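Local atomic coordinates of cell divisionFtsK/SpoIIIE (Thermomonospora curvata, PDB entry 4NH0), a protein that forms the ATPase motor of the type VII (ESX) secretion system, which exports proteins including EsxA and EsxB, and might act as its translocase subunit. Residues 729-740 with 791-801; 1057-1065 with 1090-1098. All coordinates share one frame; numbering follows the deposited sequence.

Contacts 1 and 2 belong to different ATPase units of the chain, contact 1 to FtsK 2 and contact 2 to FtsK 3, with centres about 46 Å apart and nearest atoms about 28 Å apart, so no residue is shared. Both are partly buried, with an apolar side turned to the central sheet and a more polar rim. In contact 1 the helix of 729-740 meets the helix end and turn of 791-801 and adds a hydrogen bond, a salt bridge and aromatic packing. Contact 2, of 1057-1065 with 1090-1098, has no hydrogen bond across it and rests on aliphatic packing, with two arginines along its outer margin.

Contact 1: residues 729-740 with 791-801; sequences VSALLEQREQEF and QLAARGLGYGI
Leu-733 holds CG anti to its backbone nitrogen (chi1 -177°), which aims both methyls at 791-801: CD1 lies 3.9 Å from both Tyr-799 CB in the turn and Ile-801 CD1 at the strand start, while CD2 reaches Leu-792 CA and Arg-795 CG on the helix. Tyr-799 instead places CG anti to the carbonyl carbon (chi1 -65°), which brings its ring against Glu-737 and Phe-740. Glu-737 CA sits over one face of that ring in a CH-pi contact, 4.2 Å from the centroid. At the ring edge Phe-740 CD2 comes within 3.4 Å of Tyr-799 CD1, the two rings forming an oblique pair. Replacing Tyr-799 by an alanine would probably open a gap beside Glu-737 and Phe-740, leaving Glu-737 CA without the ring face it packs on.

The extended Arg-736 chain carries NH1 to Tyr-799 O, a 2.7 Å hydrogen bond lying close to the guanidinium plane, with an N-H...O angle of 153°. Asp-763 pairs with its NE and Gly-766 O accepts from NH2, so three partners fix this buried group. On the outer side, Glu-737 OE2 and Arg-795 NH2 form a 2.9 Å salt bridge. Within the turn, Gly-796 O accepts from Tyr-799 N and Ile-801 N, which approach opposite faces of its carbonyl plane.

Val-729 CG1 packs on Leu-792 CD2 at 3.7 Å near the sheet of this P-loop NTPase fold. There Ile-801 starts strand 801-807, Leu-792 and Leu-732 touch strand 767-772, and helix 748-756 meets Arg-736 and Phe-740 through Tyr-751.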
loop_
_atom_site.group_PDB
_atom_site.type_symbol
_atom_site.label_atom_id
_atom_site.label_comp_id
_atom_site.label_asym_id
_atom_site.label_seq_id
_atom_site.Cartn_x
_atom_site.Cartn_y
_atom_site.Cartn_z
ATOM N N VAL A 729 -20.546 1.413 -7.311
ATOM C CA VAL A 729 -19.696 2.581 -7.498
ATOM C C VAL A 729 -19.870 3.157 -8.900
ATOM O O VAL A 729 -19.871 4.374 -9.085
ATOM C CB VAL A 729 -18.213 2.239 -7.259
ATOM C CG1 VAL A 729 -17.346 3.471 -7.429
ATOM C CG2 VAL A 729 -18.026 1.646 -5.875
ATOM N N SER A 730 -20.023 2.275 -9.882
ATOM C CA SER A 730 -20.248 2.691 -11.261
ATOM C C SER A 730 -21.515 3.527 -11.371
ATOM O O SER A 730 -21.561 4.507 -12.109
ATOM C CB SER A 730 -20.342 1.475 -12.183
ATOM O OG SER A 730 -19.145 0.717 -12.158
ATOM N N ALA A 731 -22.541 3.131 -10.624
ATOM C CA ALA A 731 -23.810 3.846 -10.617
ATOM C C ALA A 731 -23.670 5.208 -9.948
ATOM O O ALA A 731 -24.239 6.196 -10.412
ATOM C CB ALA A 731 -24.876 3.022 -9.919
ATOM N N LEU A 732 -22.915 5.253 -8.855
ATOM C CA LEU A 732 -22.683 6.501 -8.139
ATOM C C LEU A 732 -21.929 7.494 -9.009
ATOM O O LEU A 732 -22.197 8.694 -8.975
ATOM C CB LEU A 732 -21.909 6.244 -6.846
ATOM C CG LEU A 732 -21.486 7.500 -6.082
ATOM C CD1 LEU A 732 -22.705 8.268 -5.609
ATOM C CD2 LEU A 732 -20.595 7.141 -4.915
ATOM N N LEU A 733 -20.982 6.984 -9.789
ATOM C CA LEU A 733 -20.203 7.820 -10.690
ATOM C C LEU A 733 -21.100 8.462 -11.738
ATOM O O LEU A 733 -21.020 9.663 -11.982
ATOM C CB LEU A 733 -19.102 7.003 -11.365
ATOM C CG LEU A 733 -18.166 7.776 -12.292
ATOM C CD1 LEU A 733 -17.556 8.957 -11.564
ATOM C CD2 LEU A 733 -17.083 6.865 -12.840
ATOM N N GLU A 734 -21.962 7.655 -12.348
ATOM C CA GLU A 734 -22.891 8.146 -13.357
ATOM C C GLU A 734 -23.878 9.141 -12.757
ATOM O O GLU A 734 -24.277 10.103 -13.411
ATOM C CB GLU A 734 -23.646 6.983 -14.001
ATOM C CG GLU A 734 -22.752 5.987 -14.719
ATOM C CD GLU A 734 -23.503 4.753 -15.174
ATOM O OE1 GLU A 734 -24.749 4.808 -15.249
ATOM O OE2 GLU A 734 -22.848 3.728 -15.453
ATOM N N GLN A 735 -24.266 8.902 -11.509
ATOM C CA GLN A 735 -25.178 9.793 -10.806
ATOM C C GLN A 735 -24.522 11.143 -10.551
ATOM O O GLN A 735 -25.116 12.187 -10.803
ATOM C CB GLN A 735 -25.630 9.170 -9.485
ATOM C CG GLN A 735 -26.473 10.094 -8.623
ATOM C CD GLN A 735 -26.911 9.444 -7.327
ATOM O OE1 GLN A 735 -26.872 8.222 -7.185
ATOM N NE2 GLN A 735 -27.331 10.261 -6.370
ATOM N N ARG A 736 -23.289 11.115 -10.059
ATOM C CA ARG A 736 -22.549 12.339 -9.791
ATOM C C ARG A 736 -22.139 13.046 -11.076
ATOM O O ARG A 736 -21.932 14.256 -11.084
ATOM C CB ARG A 736 -21.312 12.044 -8.944
ATOM C CG ARG A 736 -21.627 11.689 -7.507
ATOM C CD ARG A 736 -20.363 11.541 -6.682
ATOM N NE ARG A 736 -20.656 11.457 -5.255
ATOM C CZ ARG A 736 -19.732 11.335 -4.310
ATOM N NH1 ARG A 736 -18.450 11.278 -4.637
ATOM N NH2 ARG A 736 -20.088 11.268 -3.036
ATOM N N GLU A 737 -22.015 12.287 -12.160
ATOM C CA GLU A 737 -21.675 12.862 -13.456
ATOM C C GLU A 737 -22.765 13.808 -13.936
ATOM O O GLU A 737 -22.485 14.830 -14.557
ATOM C CB GLU A 737 -21.448 11.764 -14.496
ATOM C CG GLU A 737 -20.030 11.221 -14.541
ATOM C CD GLU A 737 -19.842 10.182 -15.628
ATOM O OE1 GLU A 737 -20.857 9.668 -16.142
ATOM O OE2 GLU A 737 -18.680 9.882 -15.970
ATOM N N GLN A 738 -24.011 13.459 -13.639
ATOM C CA GLN A 738 -25.148 14.256 -14.074
ATOM C C GLN A 738 -25.540 15.299 -13.037
ATOM O O GLN A 738 -25.757 16.460 -13.370
ATOM C CB GLN A 738 -26.342 13.353 -14.386
ATOM C CG GLN A 738 -26.118 12.418 -15.561
ATOM C CD GLN A 738 -25.844 13.164 -16.852
ATOM O OE1 GLN A 738 -26.345 14.267 -17.064
ATOM N NE2 GLN A 738 -25.042 12.563 -17.723
ATOM N N GLU A 739 -25.618 14.882 -11.778
ATOM C CA GLU A 739 -26.099 15.755 -10.712
ATOM C C GLU A 739 -25.191 16.958 -10.464
ATOM O O GLU A 739 -25.680 18.059 -10.230
ATOM C CB GLU A 739 -26.274 14.958 -9.418
ATOM C CG GLU A 739 -27.467 14.013 -9.437
ATOM C CD GLU A 739 -27.735 13.377 -8.087
ATOM O OE1 GLU A 739 -28.727 12.628 -7.969
ATOM O OE2 GLU A 739 -26.954 13.626 -7.146
ATOM N N PHE A 740 -23.879 16.757 -10.524
ATOM C CA PHE A 740 -22.935 17.846 -10.273
ATOM C C PHE A 740 -23.116 19.004 -11.248
ATOM O O PHE A 740 -22.874 20.158 -10.902
ATOM C CB PHE A 740 -21.491 17.343 -10.340
ATOM C CG PHE A 740 -20.995 16.738 -9.058
ATOM C CD1 PHE A 740 -21.881 16.246 -8.117
ATOM C CD2 PHE A 740 -19.640 16.681 -8.787
ATOM C CE1 PHE A 740 -21.421 15.694 -6.937
ATOM C CE2 PHE A 740 -19.176 16.133 -7.609
ATOM C CZ PHE A 740 -20.068 15.638 -6.685
ATOM N N GLN A 791 -12.408 2.399 -16.160
ATOM C CA GLN A 791 -13.108 3.632 -16.494
ATOM C C GLN A 791 -13.507 4.401 -15.240
ATOM O O GLN A 791 -13.646 5.622 -15.276
ATOM C CB GLN A 791 -14.339 3.344 -17.351
ATOM C CG GLN A 791 -14.120 3.613 -18.830
ATOM C CD GLN A 791 -15.414 3.841 -19.582
ATOM O OE1 GLN A 791 -16.287 2.975 -19.619
ATOM N NE2 GLN A 791 -15.548 5.018 -20.183
ATOM N N LEU A 792 -13.698 3.685 -14.137
ATOM C CA LEU A 792 -13.927 4.325 -12.848
ATOM C C LEU A 792 -12.754 5.230 -12.511
ATOM O O LEU A 792 -12.933 6.352 -12.048
ATOM C CB LEU A 792 -14.122 3.286 -11.742
ATOM C CG LEU A 792 -15.546 2.910 -11.339
ATOM C CD1 LEU A 792 -16.344 2.426 -12.536
ATOM C CD2 LEU A 792 -15.515 1.848 -10.252
ATOM N N ALA A 793 -11.550 4.730 -12.761
ATOM C CA ALA A 793 -10.336 5.479 -12.481
ATOM C C ALA A 793 -10.133 6.611 -13.481
ATOM O O ALA A 793 -9.555 7.645 -13.151
ATOM C CB ALA A 793 -9.136 4.551 -12.489
ATOM N N ALA A 794 -10.624 6.413 -14.699
ATOM C CA ALA A 794 -10.370 7.344 -15.792
ATOM C C ALA A 794 -11.123 8.665 -15.656
ATOM O O ALA A 794 -10.838 9.619 -16.380
ATOM C CB ALA A 794 -10.717 6.687 -17.118
ATOM N N ARG A 795 -12.080 8.727 -14.737
ATOM C CA ARG A 795 -12.903 9.923 -14.593
ATOM C C ARG A 795 -13.525 10.051 -13.206
ATOM O O ARG A 795 -14.413 10.873 -12.995
ATOM C CB ARG A 795 -14.008 9.927 -15.651
ATOM C CG ARG A 795 -14.716 8.592 -15.797
ATOM C CD ARG A 795 -15.865 8.665 -16.786
ATOM N NE ARG A 795 -16.512 7.368 -16.955
ATOM C CZ ARG A 795 -17.621 7.171 -17.658
ATOM N NH1 ARG A 795 -18.138 5.955 -17.757
ATOM N NH2 ARG A 795 -18.215 8.191 -18.260
ATOM N N GLY A 796 -13.050 9.246 -12.263
ATOM C CA GLY A 796 -13.636 9.213 -10.935
ATOM C C GLY A 796 -13.115 10.261 -9.972
ATOM O O GLY A 796 -13.839 10.693 -9.078
ATOM N N LEU A 797 -11.863 10.669 -10.146
ATOM C CA LEU A 797 -11.232 11.615 -9.230
ATOM C C LEU A 797 -11.935 12.965 -9.205
ATOM O O LEU A 797 -11.999 13.620 -8.166
ATOM C CB LEU A 797 -9.761 11.808 -9.592
ATOM C CG LEU A 797 -8.838 10.668 -9.171
ATOM C CD1 LEU A 797 -7.388 10.998 -9.480
ATOM C CD2 LEU A 797 -9.024 10.372 -7.696
ATOM N N GLY A 798 -12.465 13.376 -10.351
ATOM C CA GLY A 798 -13.175 14.636 -10.444
ATOM C C GLY A 798 -14.520 14.581 -9.752
ATOM O O GLY A 798 -15.139 15.613 -9.497
ATOM N N TYR A 799 -14.973 13.371 -9.443
ATOM C CA TYR A 799 -16.267 13.179 -8.805
ATOM C C TYR A 799 -16.143 12.438 -7.478
ATOM O O TYR A 799 -17.126 11.918 -6.957
ATOM C CB TYR A 799 -17.213 12.431 -9.745
ATOM C CG TYR A 799 -17.548 13.210 -10.994
ATOM C CD1 TYR A 799 -18.368 14.327 -10.936
ATOM C CD2 TYR A 799 -17.044 12.835 -12.229
ATOM C CE1 TYR A 799 -18.677 15.047 -12.071
ATOM C CE2 TYR A 799 -17.349 13.550 -13.371
ATOM C CZ TYR A 799 -18.165 14.655 -13.285
ATOM O OH TYR A 799 -18.474 15.372 -14.417
ATOM N N GLY A 800 -14.931 12.394 -6.936
ATOM C CA GLY A 800 -14.707 11.830 -5.618
ATOM C C GLY A 800 -14.691 10.316 -5.549
ATOM O O GLY A 800 -14.918 9.740 -4.486
ATOM N N ILE A 801 -14.427 9.667 -6.675
ATOM C CA ILE A 801 -14.279 8.217 -6.690
ATOM C C ILE A 801 -12.810 7.856 -6.866
ATOM O O ILE A 801 -12.197 8.182 -7.879
ATOM C CB ILE A 801 -15.111 7.557 -7.807
ATOM C CG1 ILE A 801 -16.592 7.517 -7.426
ATOM C CG2 ILE A 801 -14.633 6.141 -8.057
ATOM C CD1 ILE A 801 -17.344 8.793 -7.702
#

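Contact 2: residues 1057-1065 with 1090-1098; sequences LRPLAELLP and PIIQRIKEM
Apolar packing of a loop against a helix makes this contact, within the P-loop NTPase fold of FtsK 3. Residues 1057-1065, which include a short 3-10 segment, belong to the connection from strand 1039-1045 to strand 1072-1078. They lie against helix 1090-1097, which follows the second of these parallel strands.

Ile-1091 is the main projection from the helix. Its CG1 stands anti to the carbonyl carbon (chi1 -70°), and a further bend at chi2 (-68°) brings CD1 among Leu-1057, Ala-1061 and Leu-1064. This methyl lies 3.7 Å from Ala-1061 CB and 3.9 Å from Leu-1064 CD1. The small alanine side chain lets the backbones approach closely, with Ala-1061 CA and Ile-1091 CA 5.1 Å apart. Leu-1064 crosses Ile-1091 at about a right angle, and its CD1 also meets Ile-1095 CG1 at 4.0 Å. Leu-1064, Ile-1091 and Ile-1095 all continue onto strand 1072-1078, touching Leu-1074 or Ile-1076, so this part of the interface joins the packing against the sheet.

The outer margin is more polar, though no hydrogen bond spans the two segments. Arg-1058, bent at chi2, lays one face of its guanidinium over Pro-1090 CB, which is offset toward the rim of the group; its NE is 3.6 Å from Pro-1090 CG. Arg-1094, extended from CG to NE, passes Ala-1061 O with CD and brings NE near Pro-1065 CG. At the far end of the helix, Met-1098 bends at chi3 and places CE 3.4 Å from Leu-1064 O.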
loop_
_atom_site.group_PDB
_atom_site.type_symbol
_atom_site.label_atom_id
_atom_site.label_comp_id
_atom_site.label_asym_id
_atom_site.label_seq_id
_atom_site.Cartn_x
_atom_site.Cartn_y
_atom_site.Cartn_z
ATOM N N LEU A 1057 -47.809 -29.476 -30.355
ATOM C CA LEU A 1057 -47.476 -28.110 -30.752
ATOM C C LEU A 1057 -46.866 -28.042 -32.147
ATOM O O LEU A 1057 -46.718 -26.961 -32.715
ATOM C CB LEU A 1057 -46.513 -27.475 -29.744
ATOM C CG LEU A 1057 -47.073 -26.976 -28.410
ATOM C CD1 LEU A 1057 -48.297 -26.106 -28.643
ATOM C CD2 LEU A 1057 -47.389 -28.123 -27.461
ATOM N N ARG A 1058 -46.514 -29.202 -32.690
ATOM C CA ARG A 1058 -45.830 -29.294 -33.981
ATOM C C ARG A 1058 -46.501 -28.551 -35.154
ATOM O O ARG A 1058 -45.805 -27.890 -35.924
ATOM C CB ARG A 1058 -45.638 -30.768 -34.355
ATOM C CG ARG A 1058 -44.889 -30.993 -35.658
ATOM C CD ARG A 1058 -43.543 -30.289 -35.655
ATOM N NE ARG A 1058 -42.814 -30.508 -36.901
ATOM C CZ ARG A 1058 -43.009 -29.808 -38.013
ATOM N NH1 ARG A 1058 -43.918 -28.843 -38.041
ATOM N NH2 ARG A 1058 -42.299 -30.076 -39.101
ATOM N N PRO A 1059 -47.838 -28.654 -35.306
ATOM C CA PRO A 1059 -48.446 -27.975 -36.460
ATOM C C PRO A 1059 -48.246 -26.458 -36.494
ATOM O O PRO A 1059 -48.254 -25.871 -37.575
ATOM C CB PRO A 1059 -49.934 -28.304 -36.309
ATOM C CG PRO A 1059 -49.959 -29.575 -35.562
ATOM C CD PRO A 1059 -48.828 -29.482 -34.592
ATOM N N LEU A 1060 -48.063 -25.838 -35.333
ATOM C CA LEU A 1060 -47.958 -24.383 -35.252
ATOM C C LEU A 1060 -46.571 -23.865 -35.627
ATOM O O LEU A 1060 -46.350 -22.656 -35.681
ATOM C CB LEU A 1060 -48.317 -23.910 -33.843
ATOM C CG LEU A 1060 -49.755 -24.168 -33.391
ATOM C CD1 LEU A 1060 -49.932 -23.796 -31.931
ATOM C CD2 LEU A 1060 -50.733 -23.403 -34.265
ATOM N N ALA A 1061 -45.647 -24.783 -35.893
ATOM C CA ALA A 1061 -44.255 -24.426 -36.153
ATOM C C ALA A 1061 -44.089 -23.565 -37.403
ATOM O O ALA A 1061 -43.155 -22.768 -37.496
ATOM C CB ALA A 1061 -43.410 -25.683 -36.270
ATOM N N GLU A 1062 -44.997 -23.727 -38.359
ATOM C CA GLU A 1062 -44.913 -23.008 -39.625
ATOM C C GLU A 1062 -45.549 -21.623 -39.546
ATOM O O GLU A 1062 -45.436 -20.826 -40.479
ATOM C CB GLU A 1062 -45.569 -23.829 -40.739
ATOM C CG GLU A 1062 -46.693 -24.739 -40.264
ATOM C CD GLU A 1062 -46.904 -25.929 -41.183
ATOM O OE1 GLU A 1062 -45.906 -26.597 -41.525
ATOM O OE2 GLU A 1062 -48.064 -26.196 -41.563
ATOM N N LEU A 1063 -46.206 -21.340 -38.427
ATOM C CA LEU A 1063 -46.901 -20.069 -38.249
ATOM C C LEU A 1063 -46.074 -19.083 -37.430
ATOM O O LEU A 1063 -46.259 -17.870 -37.530
ATOM C CB LEU A 1063 -48.260 -20.291 -37.579
ATOM C CG LEU A 1063 -49.467 -20.612 -38.467
ATOM C CD1 LEU A 1063 -49.231 -21.845 -39.325
ATOM C CD2 LEU A 1063 -50.711 -20.791 -37.617
ATOM N N LEU A 1064 -45.161 -19.618 -36.626
ATOM C CA LEU A 1064 -44.331 -18.810 -35.731
ATOM C C LEU A 1064 -43.547 -17.673 -36.405
ATOM O O LEU A 1064 -43.382 -16.612 -35.804
ATOM C CB LEU A 1064 -43.358 -19.717 -34.974
ATOM C CG LEU A 1064 -44.015 -20.807 -34.124
ATOM C CD1 LEU A 1064 -42.974 -21.566 -33.318
ATOM C CD2 LEU A 1064 -45.069 -20.205 -33.212
ATOM N N PRO A 1065 -43.041 -17.882 -37.636
ATOM C CA PRO A 1065 -42.416 -16.714 -38.268
ATOM C C PRO A 1065 -43.429 -15.633 -38.633
ATOM O O PRO A 1065 -43.111 -14.445 -38.580
ATOM C CB PRO A 1065 -41.769 -17.298 -39.528
ATOM C CG PRO A 1065 -41.568 -18.734 -39.216
ATOM C CD PRO A 1065 -42.743 -19.121 -38.377
ATOM N N PRO A 1090 -38.333 -28.323 -34.168
ATOM C CA PRO A 1090 -38.958 -27.357 -35.080
ATOM C C PRO A 1090 -39.517 -26.116 -34.385
ATOM O O PRO A 1090 -39.301 -25.002 -34.860
ATOM C CB PRO A 1090 -40.085 -28.168 -35.720
ATOM C CG PRO A 1090 -39.586 -29.564 -35.697
ATOM C CD PRO A 1090 -38.807 -29.696 -34.420
ATOM N N ILE A 1091 -40.221 -26.312 -33.274
ATOM C CA ILE A 1091 -40.787 -25.199 -32.521
ATOM C C ILE A 1091 -39.696 -24.307 -31.935
ATOM O O ILE A 1091 -39.618 -23.121 -32.248
ATOM C CB ILE A 1091 -41.692 -25.695 -31.377
ATOM C CG1 ILE A 1091 -42.976 -26.308 -31.938
ATOM C CG2 ILE A 1091 -42.042 -24.553 -30.441
ATOM C CD1 ILE A 1091 -43.886 -25.304 -32.601
ATOM N N ILE A 1092 -38.854 -24.891 -31.091
ATOM C CA ILE A 1092 -37.828 -24.141 -30.380
ATOM C C ILE A 1092 -36.760 -23.579 -31.317
ATOM O O ILE A 1092 -36.307 -22.450 -31.138
ATOM C CB ILE A 1092 -37.154 -25.016 -29.303
ATOM C CG1 ILE A 1092 -38.177 -25.425 -28.242
ATOM C CG2 ILE A 1092 -35.993 -24.284 -28.655
ATOM C CD1 ILE A 1092 -37.573 -26.118 -27.042
ATOM N N GLN A 1093 -36.373 -24.355 -32.324
ATOM C CA GLN A 1093 -35.293 -23.944 -33.219
ATOM C C GLN A 1093 -35.662 -22.692 -34.006
ATOM O O GLN A 1093 -34.787 -21.930 -34.412
ATOM C CB GLN A 1093 -34.918 -25.080 -34.180
ATOM C CG GLN A 1093 -35.857 -25.267 -35.364
ATOM C CD GLN A 1093 -35.395 -24.520 -36.602
ATOM O OE1 GLN A 1093 -34.304 -23.949 -36.623
ATOM N NE2 GLN A 1093 -36.224 -24.517 -37.638
ATOM N N ARG A 1094 -36.957 -22.478 -34.217
ATOM C CA ARG A 1094 -37.418 -21.313 -34.961
ATOM C C ARG A 1094 -37.657 -20.131 -34.030
ATOM O O ARG A 1094 -37.471 -18.981 -34.421
ATOM C CB ARG A 1094 -38.687 -21.643 -35.746
ATOM C CG ARG A 1094 -38.521 -21.471 -37.246
ATOM C CD ARG A 1094 -39.517 -22.309 -38.028
ATOM N NE ARG A 1094 -39.289 -22.203 -39.466
ATOM C CZ ARG A 1094 -39.644 -23.129 -40.350
ATOM N NH1 ARG A 1094 -40.243 -24.241 -39.945
ATOM N NH2 ARG A 1094 -39.397 -22.947 -41.640
ATOM N N ILE A 1095 -38.067 -20.422 -32.800
ATOM C CA ILE A 1095 -38.216 -19.389 -31.782
ATOM C C ILE A 1095 -36.873 -18.728 -31.508
ATOM O O ILE A 1095 -36.766 -17.504 -31.473
ATOM C CB ILE A 1095 -38.787 -19.961 -30.473
ATOM C CG1 ILE A 1095 -40.279 -20.253 -30.627
ATOM C CG2 ILE A 1095 -38.564 -18.996 -29.322
ATOM C CD1 ILE A 1095 -40.952 -20.671 -29.343
ATOM N N LYS A 1096 -35.845 -19.551 -31.328
ATOM C CA LYS A 1096 -34.496 -19.050 -31.104
ATOM C C LYS A 1096 -33.960 -18.345 -32.344
ATOM O O LYS A 1096 -33.219 -17.368 -32.243
ATOM C CB LYS A 1096 -33.557 -20.190 -30.704
ATOM C CG LYS A 1096 -32.113 -19.755 -30.515
ATOM C CD LYS A 1096 -31.255 -20.859 -29.928
ATOM C CE LYS A 1096 -29.817 -20.394 -29.766
ATOM N NZ LYS A 1096 -28.957 -21.433 -29.141
ATOM N N GLU A 1097 -34.346 -18.840 -33.515
ATOM C CA GLU A 1097 -33.847 -18.297 -34.771
ATOM C C GLU A 1097 -34.338 -16.873 -35.002
ATOM O O GLU A 1097 -33.605 -16.036 -35.525
ATOM C CB GLU A 1097 -34.263 -19.188 -35.943
ATOM C CG GLU A 1097 -33.587 -18.835 -37.258
ATOM C CD GLU A 1097 -34.034 -19.720 -38.402
ATOM O OE1 GLU A 1097 -34.859 -20.628 -38.167
ATOM O OE2 GLU A 1097 -33.559 -19.510 -39.538
ATOM N N MET A 1098 -35.576 -16.599 -34.603
ATOM C CA MET A 1098 -36.154 -15.275 -34.800
ATOM C C MET A 1098 -35.824 -14.341 -33.639
ATOM O O MET A 1098 -36.485 -13.320 -33.447
ATOM C CB MET A 1098 -37.669 -15.373 -34.997
ATOM C CG MET A 1098 -38.429 -15.998 -33.849
ATOM S SD MET A 1098 -40.119 -16.388 -34.335
ATOM C CE MET A 1098 -40.621 -14.841 -35.084
#